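Local coordinates for Non-structural polyprotein (Sindbis virus, PDB 4GUA) that spans the nsP2 cysteine protease, which probably processes the viral replicase polyprotein, joined in an uncleaved precursor to the nsP3 macro and zinc-binding domains, at residues C607-T612 with E626-S631; E568-L573 with S632-K637; P599-P604 with V652-H657. All coordinates share one frame; numbering follows the deposited sequence.

Interaction 1: residues C607-T612 with E626-S631. With ZN (zinc ion), chain V.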
loop_
_atom_site.group_PDB
_atom_site.type_symbol
_atom_site.label_atom_id
_atom_site.label_comp_id
_atom_site.label_asym_id
_atom_site.label_seq_id
_atom_site.Cartn_x
_atom_site.Cartn_y
_atom_site.Cartn_z
ATOM N N CYS A 607 -20.525 9.073 1.719
ATOM C CA CYS A 607 -21.633 9.885 2.200
ATOM C C CYS A 607 -21.115 11.237 2.682
ATOM O O CYS A 607 -19.905 11.470 2.705
ATOM C CB CYS A 607 -22.400 9.162 3.317
ATOM S SG CYS A 607 -21.844 9.527 5.007
ATOM N N MET A 608 -22.031 12.120 3.070
ATOM C CA MET A 608 -21.676 13.502 3.393
ATOM C C MET A 608 -20.922 13.630 4.710
ATOM O O MET A 608 -20.360 14.689 5.006
ATOM C CB MET A 608 -22.923 14.386 3.454
ATOM C CG MET A 608 -23.803 14.149 4.671
ATOM S SD MET A 608 -25.396 14.988 4.544
ATOM C CE MET A 608 -24.876 16.700 4.437
ATOM N N TYR A 609 -20.941 12.571 5.514
ATOM C CA TYR A 609 -20.310 12.598 6.830
ATOM C C TYR A 609 -18.914 11.968 6.846
ATOM O O TYR A 609 -18.258 11.938 7.885
ATOM C CB TYR A 609 -21.228 11.922 7.848
ATOM C CG TYR A 609 -22.585 12.584 7.926
ATOM C CD1 TYR A 609 -22.720 13.868 8.439
ATOM C CD2 TYR A 609 -23.728 11.938 7.472
ATOM C CE1 TYR A 609 -23.955 14.488 8.505
ATOM C CE2 TYR A 609 -24.971 12.553 7.535
ATOM C CZ TYR A 609 -25.077 13.828 8.054
ATOM O OH TYR A 609 -26.305 14.454 8.124
ATOM N N ALA A 610 -18.442 11.519 5.688
ATOM C CA ALA A 610 -17.183 10.785 5.603
ATOM C C ALA A 610 -16.096 11.532 6.349
ATOM O O ALA A 610 -15.924 12.727 6.146
ATOM C CB ALA A 610 -16.784 10.611 4.154
ATOM N N MET A 611 -15.331 10.840 7.191
ATOM C CA MET A 611 -14.422 11.573 8.050
ATOM C C MET A 611 -13.057 11.580 7.391
ATOM O O MET A 611 -12.210 10.716 7.619
ATOM C CB MET A 611 -14.343 10.859 9.400
ATOM C CG MET A 611 -13.840 11.699 10.554
ATOM S SD MET A 611 -15.073 12.843 11.202
ATOM C CE MET A 611 -16.346 11.716 11.763
ATOM N N THR A 612 -12.859 12.634 6.611
ATOM C CA THR A 612 -11.605 12.944 5.952
ATOM C C THR A 612 -10.855 13.974 6.775
ATOM O O THR A 612 -11.454 14.661 7.602
ATOM C CB THR A 612 -11.846 13.466 4.529
ATOM O OG1 THR A 612 -12.579 14.698 4.578
ATOM C CG2 THR A 612 -12.642 12.448 3.723
ATOM N N GLU A 626 -21.425 20.219 18.288
ATOM C CA GLU A 626 -21.792 18.822 18.077
ATOM C C GLU A 626 -21.304 18.309 16.731
ATOM O O GLU A 626 -20.975 19.087 15.836
ATOM C CB GLU A 626 -23.303 18.635 18.155
ATOM C CG GLU A 626 -23.856 18.739 19.552
ATOM C CD GLU A 626 -25.347 18.490 19.601
ATOM O OE1 GLU A 626 -25.996 18.578 18.537
ATOM O OE2 GLU A 626 -25.861 18.181 20.700
ATOM N N VAL A 627 -21.251 16.988 16.599
ATOM C CA VAL A 627 -20.859 16.366 15.347
ATOM C C VAL A 627 -21.713 15.141 15.049
ATOM O O VAL A 627 -22.140 14.421 15.951
ATOM C CB VAL A 627 -19.380 15.943 15.359
ATOM C CG1 VAL A 627 -19.120 14.927 16.471
ATOM C CG2 VAL A 627 -18.978 15.394 13.986
ATOM N N THR A 628 -21.958 14.920 13.765
ATOM C CA THR A 628 -22.647 13.728 13.301
ATOM C C THR A 628 -21.648 12.756 12.675
ATOM O O THR A 628 -20.784 13.152 11.893
ATOM C CB THR A 628 -23.732 14.088 12.275
ATOM O OG1 THR A 628 -24.683 14.974 12.882
ATOM C CG2 THR A 628 -24.441 12.833 11.768
ATOM N N VAL A 629 -21.760 11.485 13.047
ATOM C CA VAL A 629 -20.847 10.454 12.574
ATOM C C VAL A 629 -21.624 9.300 11.964
ATOM O O VAL A 629 -22.629 8.860 12.523
ATOM C CB VAL A 629 -19.993 9.915 13.729
ATOM C CG1 VAL A 629 -19.097 8.783 13.255
ATOM C CG2 VAL A 629 -19.180 11.037 14.348
ATOM N N CYS A 630 -21.170 8.812 10.815
ATOM C CA CYS A 630 -21.858 7.714 10.153
ATOM C C CYS A 630 -21.303 6.358 10.589
ATOM O O CYS A 630 -20.324 6.286 11.332
ATOM C CB CYS A 630 -21.770 7.860 8.639
ATOM S SG CYS A 630 -20.112 7.680 7.984
ATOM N N SER A 631 -21.915 5.287 10.096
ATOM C CA SER A 631 -21.574 3.944 10.544
ATOM C C SER A 631 -20.232 3.476 9.975
ATOM O O SER A 631 -19.660 2.490 10.452
ATOM C CB SER A 631 -22.683 2.961 10.154
ATOM O OG SER A 631 -22.727 2.750 8.752
HETATM ZN ZN ZN V . -20.640 7.453 5.784
#

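Interaction 2: residues E568-L573 with S632-K637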
loop_
_atom_site.group_PDB
_atom_site.type_symbol
_atom_site.label_atom_id
_atom_site.label_comp_id
_atom_site.label_asym_id
_atom_site.label_seq_id
_atom_site.Cartn_x
_atom_site.Cartn_y
_atom_site.Cartn_z
ATOM N N GLU A 568 -11.989 3.201 19.770
ATOM C CA GLU A 568 -11.493 4.107 20.800
ATOM C C GLU A 568 -10.875 5.314 20.105
ATOM O O GLU A 568 -11.018 6.454 20.551
ATOM C CB GLU A 568 -10.451 3.424 21.691
ATOM C CG GLU A 568 -10.872 2.062 22.229
ATOM C CD GLU A 568 -9.960 1.548 23.334
ATOM O OE1 GLU A 568 -9.154 2.349 23.862
ATOM O OE2 GLU A 568 -10.027 0.336 23.648
ATOM N N SER A 569 -10.198 5.046 18.992
ATOM C CA SER A 569 -9.556 6.087 18.203
ATOM C C SER A 569 -10.564 7.118 17.709
ATOM O O SER A 569 -10.368 8.323 17.868
ATOM C CB SER A 569 -8.855 5.469 17.000
ATOM O OG SER A 569 -8.053 6.442 16.362
ATOM N N ASN A 570 -11.647 6.639 17.111
ATOM C CA ASN A 570 -12.647 7.533 16.555
ATOM C C ASN A 570 -13.371 8.302 17.645
ATOM O O ASN A 570 -13.818 9.424 17.416
ATOM C CB ASN A 570 -13.636 6.752 15.697
ATOM C CG ASN A 570 -13.040 6.338 14.373
ATOM O OD1 ASN A 570 -12.067 6.935 13.910
ATOM N ND2 ASN A 570 -13.615 5.312 13.755
ATOM N N GLU A 571 -13.483 7.705 18.828
ATOM C CA GLU A 571 -14.048 8.405 19.975
ATOM C C GLU A 571 -13.182 9.610 20.349
ATOM O O GLU A 571 -13.682 10.718 20.561
ATOM C CB GLU A 571 -14.164 7.467 21.171
ATOM C CG GLU A 571 -15.122 7.965 22.237
ATOM C CD GLU A 571 -15.109 7.103 23.482
ATOM O OE1 GLU A 571 -14.337 6.117 23.513
ATOM O OE2 GLU A 571 -15.875 7.412 24.425
ATOM N N GLN A 572 -11.876 9.386 20.436
ATOM C CA GLN A 572 -10.948 10.467 20.728
ATOM C C GLN A 572 -10.951 11.503 19.607
ATOM O O GLN A 572 -10.738 12.692 19.845
ATOM C CB GLN A 572 -9.541 9.916 20.925
ATOM C CG GLN A 572 -9.420 8.973 22.107
ATOM C CD GLN A 572 -10.000 9.559 23.372
ATOM O OE1 GLN A 572 -9.877 10.759 23.627
ATOM N NE2 GLN A 572 -10.652 8.719 24.166
ATOM N N LEU A 573 -11.186 11.051 18.379
ATOM C CA LEU A 573 -11.249 11.962 17.250
ATOM C C LEU A 573 -12.475 12.844 17.395
ATOM O O LEU A 573 -12.440 14.022 17.047
ATOM C CB LEU A 573 -11.289 11.199 15.926
ATOM C CG LEU A 573 -11.437 12.049 14.657
ATOM C CD1 LEU A 573 -10.282 13.025 14.507
ATOM C CD2 LEU A 573 -11.532 11.161 13.423
ATOM N N SER A 632 -19.732 4.178 8.961
ATOM C CA SER A 632 -18.422 3.867 8.390
ATOM C C SER A 632 -17.307 4.491 9.219
ATOM O O SER A 632 -16.134 4.365 8.894
ATOM C CB SER A 632 -18.325 4.332 6.941
ATOM O OG SER A 632 -19.105 3.508 6.093
ATOM N N THR A 633 -17.680 5.184 10.285
ATOM C CA THR A 633 -16.707 5.618 11.266
ATOM C C THR A 633 -17.110 4.960 12.580
ATOM O O THR A 633 -17.818 5.559 13.391
ATOM C CB THR A 633 -16.696 7.142 11.402
ATOM O OG1 THR A 633 -16.201 7.723 10.193
ATOM C CG2 THR A 633 -15.823 7.586 12.565
ATOM N N PRO A 634 -16.668 3.707 12.783
ATOM C CA PRO A 634 -17.087 2.899 13.933
ATOM C C PRO A 634 -16.781 3.583 15.249
ATOM O O PRO A 634 -15.697 4.133 15.430
ATOM C CB PRO A 634 -16.255 1.625 13.790
ATOM C CG PRO A 634 -15.908 1.556 12.355
ATOM C CD PRO A 634 -15.738 2.972 11.910
ATOM N N LEU A 635 -17.743 3.539 16.161
ATOM C CA LEU A 635 -17.570 4.123 17.479
ATOM C C LEU A 635 -17.878 3.091 18.540
ATOM O O LEU A 635 -18.479 2.055 18.251
ATOM C CB LEU A 635 -18.489 5.330 17.651
ATOM C CG LEU A 635 -18.057 6.592 16.909
ATOM C CD1 LEU A 635 -19.191 7.592 16.863
ATOM C CD2 LEU A 635 -16.836 7.205 17.581
ATOM N N PRO A 636 -17.468 3.371 19.780
ATOM C CA PRO A 636 -17.830 2.449 20.849
ATOM C C PRO A 636 -19.337 2.250 20.886
ATOM O O PRO A 636 -20.098 3.075 20.381
ATOM C CB PRO A 636 -17.345 3.173 22.108
ATOM C CG PRO A 636 -16.221 4.023 21.644
ATOM C CD PRO A 636 -16.559 4.435 20.241
ATOM N N LYS A 637 -19.749 1.135 21.472
ATOM C CA LYS A 637 -21.149 0.737 21.505
ATOM C C LYS A 637 -21.973 1.660 22.396
ATOM O O LYS A 637 -23.154 1.872 22.134
ATOM C CB LYS A 637 -21.265 -0.739 21.918
ATOM C CG LYS A 637 -20.194 -1.223 22.899
ATOM C CD LYS A 637 -19.019 -1.858 22.127
ATOM C CE LYS A 637 -17.750 -1.954 22.956
ATOM N NZ LYS A 637 -17.219 -0.622 23.357
#

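Interaction 3: residues P599-P604 with V652-H657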
loop_
_atom_site.group_PDB
_atom_site.type_symbol
_atom_site.label_atom_id
_atom_site.label_comp_id
_atom_site.label_asym_id
_atom_site.label_seq_id
_atom_site.Cartn_x
_atom_site.Cartn_y
_atom_site.Cartn_z
ATOM N N PRO A 599 -0.667 7.332 7.159
ATOM C CA PRO A 599 -1.535 8.269 6.439
ATOM C C PRO A 599 -3.019 7.961 6.623
ATOM O O PRO A 599 -3.430 6.820 6.421
ATOM C CB PRO A 599 -1.127 8.070 4.977
ATOM C CG PRO A 599 -0.451 6.750 4.930
ATOM C CD PRO A 599 0.226 6.600 6.249
ATOM N N PRO A 600 -3.818 8.971 7.000
ATOM C CA PRO A 600 -5.247 8.716 7.202
ATOM C C PRO A 600 -5.885 8.331 5.883
ATOM O O PRO A 600 -5.434 8.807 4.841
ATOM C CB PRO A 600 -5.804 10.059 7.677
ATOM C CG PRO A 600 -4.652 10.977 7.851
ATOM C CD PRO A 600 -3.387 10.289 7.490
ATOM N N LYS A 601 -6.915 7.494 5.909
ATOM C CA LYS A 601 -7.582 7.156 4.667
ATOM C C LYS A 601 -8.360 8.363 4.156
ATOM O O LYS A 601 -8.991 9.084 4.927
ATOM C CB LYS A 601 -8.465 5.906 4.802
ATOM C CG LYS A 601 -9.581 5.966 5.796
ATOM C CD LYS A 601 -10.318 4.630 5.811
ATOM C CE LYS A 601 -9.657 3.614 6.707
ATOM N NZ LYS A 601 -10.498 3.354 7.916
ATOM N N THR A 602 -8.289 8.572 2.844
ATOM C CA THR A 602 -8.941 9.695 2.180
ATOM C C THR A 602 -10.386 9.420 1.788
ATOM O O THR A 602 -11.115 10.338 1.431
ATOM C CB THR A 602 -8.208 10.039 0.872
ATOM O OG1 THR A 602 -8.260 8.908 -0.004
ATOM C CG2 THR A 602 -6.755 10.386 1.133
ATOM N N LEU A 603 -10.805 8.162 1.839
ATOM C CA LEU A 603 -12.121 7.801 1.339
ATOM C C LEU A 603 -12.782 6.721 2.197
ATOM O O LEU A 603 -13.036 5.616 1.726
ATOM C CB LEU A 603 -11.978 7.311 -0.099
ATOM C CG LEU A 603 -13.226 7.371 -0.967
ATOM C CD1 LEU A 603 -13.551 8.823 -1.307
ATOM C CD2 LEU A 603 -13.035 6.532 -2.224
ATOM N N PRO A 604 -13.073 7.045 3.464
ATOM C CA PRO A 604 -13.693 6.092 4.394
ATOM C C PRO A 604 -15.123 5.736 3.996
ATOM O O PRO A 604 -15.595 4.624 4.259
ATOM C CB PRO A 604 -13.659 6.837 5.728
ATOM C CG PRO A 604 -13.585 8.281 5.358
ATOM C CD PRO A 604 -12.778 8.335 4.107
ATOM N N VAL A 652 -17.769 2.192 1.038
ATOM C CA VAL A 652 -16.650 1.675 0.253
ATOM C C VAL A 652 -16.313 0.266 0.723
ATOM O O VAL A 652 -16.497 -0.072 1.889
ATOM C CB VAL A 652 -15.402 2.576 0.352
ATOM C CG1 VAL A 652 -15.711 3.958 -0.192
ATOM C CG2 VAL A 652 -14.916 2.670 1.783
ATOM N N LEU A 653 -15.874 -0.566 -0.209
ATOM C CA LEU A 653 -15.680 -1.989 0.042
ATOM C C LEU A 653 -14.241 -2.499 0.285
ATOM O O LEU A 653 -14.032 -3.707 0.382
ATOM C CB LEU A 653 -16.359 -2.780 -1.074
ATOM C CG LEU A 653 -17.837 -2.404 -1.213
ATOM C CD1 LEU A 653 -18.474 -3.141 -2.371
ATOM C CD2 LEU A 653 -18.583 -2.693 0.081
ATOM N N PHE A 654 -13.249 -1.616 0.346
ATOM C CA PHE A 654 -11.884 -2.070 0.627
ATOM C C PHE A 654 -11.651 -2.245 2.129
ATOM O O PHE A 654 -12.507 -1.903 2.942
ATOM C CB PHE A 654 -10.840 -1.116 0.035
ATOM C CG PHE A 654 -10.910 0.285 0.584
ATOM C CD1 PHE A 654 -10.286 0.605 1.779
ATOM C CD2 PHE A 654 -11.583 1.283 -0.103
ATOM C CE1 PHE A 654 -10.345 1.888 2.283
ATOM C CE2 PHE A 654 -11.640 2.570 0.397
ATOM C CZ PHE A 654 -11.021 2.872 1.591
ATOM N N ASN A 655 -10.472 -2.744 2.490
ATOM C CA ASN A 655 -10.154 -3.048 3.882
ATOM C C ASN A 655 -9.994 -1.783 4.741
ATOM O O ASN A 655 -9.112 -0.950 4.487
ATOM C CB ASN A 655 -8.884 -3.895 3.940
ATOM C CG ASN A 655 -8.663 -4.525 5.297
ATOM O OD1 ASN A 655 -9.028 -3.960 6.331
ATOM N ND2 ASN A 655 -8.062 -5.705 5.302
ATOM N N PRO A 656 -10.869 -1.628 5.751
ATOM C CA PRO A 656 -10.979 -0.461 6.641
ATOM C C PRO A 656 -9.857 -0.319 7.665
ATOM O O PRO A 656 -9.614 0.794 8.137
ATOM C CB PRO A 656 -12.305 -0.694 7.352
ATOM C CG PRO A 656 -12.456 -2.164 7.372
ATOM C CD PRO A 656 -11.838 -2.678 6.112
ATOM N N HIS A 657 -9.208 -1.427 8.021
ATOM C CA HIS A 657 -8.123 -1.395 9.000
ATOM C C HIS A 657 -6.908 -0.622 8.503
ATOM O O HIS A 657 -6.650 -0.543 7.305
ATOM C CB HIS A 657 -7.675 -2.810 9.358
ATOM C CG HIS A 657 -8.672 -3.571 10.171
ATOM N ND1 HIS A 657 -9.400 -2.992 11.189
ATOM C CD2 HIS A 657 -9.066 -4.865 10.114
ATOM C CE1 HIS A 657 -10.201 -3.895 11.722
ATOM N NE2 HIS A 657 -10.018 -5.039 11.087
#

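Interaction 1: residues C607-T612 with E626-S631
Cys607 and Cys630 meet through a shared zinc ion, which Cys607 SG binds at 2.5 Å and Cys630 SG at 2.3 Å. Cys607 SG and Cys630 SG stand 3.9 Å apart and subtend about 109° at the metal, the angle expected between ligands of a tetrahedral site. Cys605 and Cys648 complete the set of four cysteines, so the ion joins parts of the chain that are distant in sequence.

No hydrogen bond runs between the segments; one within 607-612 reaches a zinc ligand. Within the type I turn of Cys607 to Ala610, Tyr609 N donates to Cys607 SG over 3.2 Å, at an N-H...S angle of 159°. A backbone N-H directed at a metal-bound sulphur is a recurrent feature of zinc-cysteine turns, and it would be expected to offset part of the sulphur's negative charge. Cys630 SG also has a hydrogen-bonding partner close by in the chain. The neighbouring strand 627-629 pairs in parallel with strand 643-645 in a two-stranded sheet of the nsP3 zinc-binding domain.

One aromatic contact crosses between the segments. Thr628 CG2 lies over one face of the Tyr609 ring, 3.9 Å from its centroid, in a CH-pi interaction. The methyl is displaced toward the rim, where CE1 is its nearest ring atom at 3.7 Å. Met608 CG sits above the centre of the opposite face, sandwiching the ring between two aliphatic groups.

Apolar packing accounts for the remainder. Tyr609 CB approaches Cys630 CB at 4.2 Å. Met611 bends at both chi2 and chi3, and the turn at chi3 (62°) swings CE to within 3.9 Å of Val629 CG2. Behind this pair, Leu573 and Ile577 of helix 566-577 touch Met611, while Cys574 of that helix touches Val629.

Interaction 2: residues E568-L573 with S632-K637
Helix residues Asn570 and Glu571 face an irregular run of chain, 632-637, the nearest CA atoms being those of Asn570 and Leu635, 6.1 Å apart.

The single hydrogen bond across the contact comes from the Asn570 side chain. Its CB points toward the loop, and CG stands anti to the carbonyl carbon (chi1 -74°); from there ND2 donates to Pro634 O over 2.9 Å. The bond is nearly straight, at 164° about the hydrogen. The acceptor lies almost in the carboxamide plane, whereas ND2 is tilted somewhat from the plane of the Pro634 carbonyl. Thr633 CG2 packs against the same amide, 3.4 Å from Asn570 ND2, and Pro634 CD also borders that nitrogen.

Leu635 contributes one branch. Its CD2 rests against Asn570 CB at 3.7 Å and reaches the helix backbone itself, 3.6 Å from Glu571 N. Farther along, Pro636 CG lies 3.4 Å from Glu571 OE1, and Pro636 CD is 4.0 Å from Glu571 CB. The extended glutamate crosses the ring obliquely, from CB to its carboxylate oxygen OE1.

The pattern is that of a proline-rich loop laid on the flank of a helix, tied by one side-chain-to-backbone bond and otherwise by van der Waals contact of aliphatic groups with side chains, helix backbone and a carboxylate. It lies at the surface of the zinc-binding domain: helix 550-562 packs on Ser569, Gln572 and Leu573 of helix 566-577, while the loop is part of the connection from strand 627-629 to its parallel partner 643-645.

Interaction 3: residues P599-P604 with V652-H657
Lys601 reaches Pro656 by a chain that can be followed atom by atom. CB points toward 652-657 but, like CG, makes no approach within 4.2 Å of that segment. CD comes to the edge of the Phe654 ring, near its plane, with CE1 4.5 Å away. A turn at chi3 (84°) carries CE to 3.2 Å from Pro656 O, and a further bend at chi4 places NZ at 2.7 Å from that same oxygen. This hydrogen bond lies in the carbonyl plane, on a lone pair, with a C=O...N angle of 139°.

Beyond the lysine, Leu603 O faces the Phe654 ring edge, 3.4 Å from CZ, and Leu603 CD2 packs on Val652 CG1 at 4.2 Å. Around this buried contact, Val652 O accepts from Lys425 and Pro656 packs on Asn429, both in helix 420-440, so this segment of the zinc-binding region lies against that helix of the macro domain.

The peptide between Pro656 and His657 is gripped at both ends. Its oxygen takes the lysine, while His657 N donates to Asn655 OD1 over 3.1 Å, closing an Asx turn. A positive ammonium on the oxygen and an acceptor on the N-H would both tend to polarise this peptide in the same sense, so the two bonds should reinforce each other.

How the interactions relate
Following the chain from the N terminus, the first segment met is 568-573 on helix 566-577; its pairing with 632-637, interaction 2, closes a loop with 58 residues between. Segment 599-604 comes next and pairs with 652-657, so the loop of interaction 3 opens inside that of interaction 2 and ends beyond it: the two cross. Interaction 1, from 607-612 to 626-631 around helix 613-621, is nested in both. Val629 CG1 packs on Leu635 CD1 of interaction 2, while Thr612 CG2 packs on Thr602 O of interaction 3. Together the three tie the helical part of the zinc-binding domain to its small sheet and metal site, and to the segment lying against the macro domain.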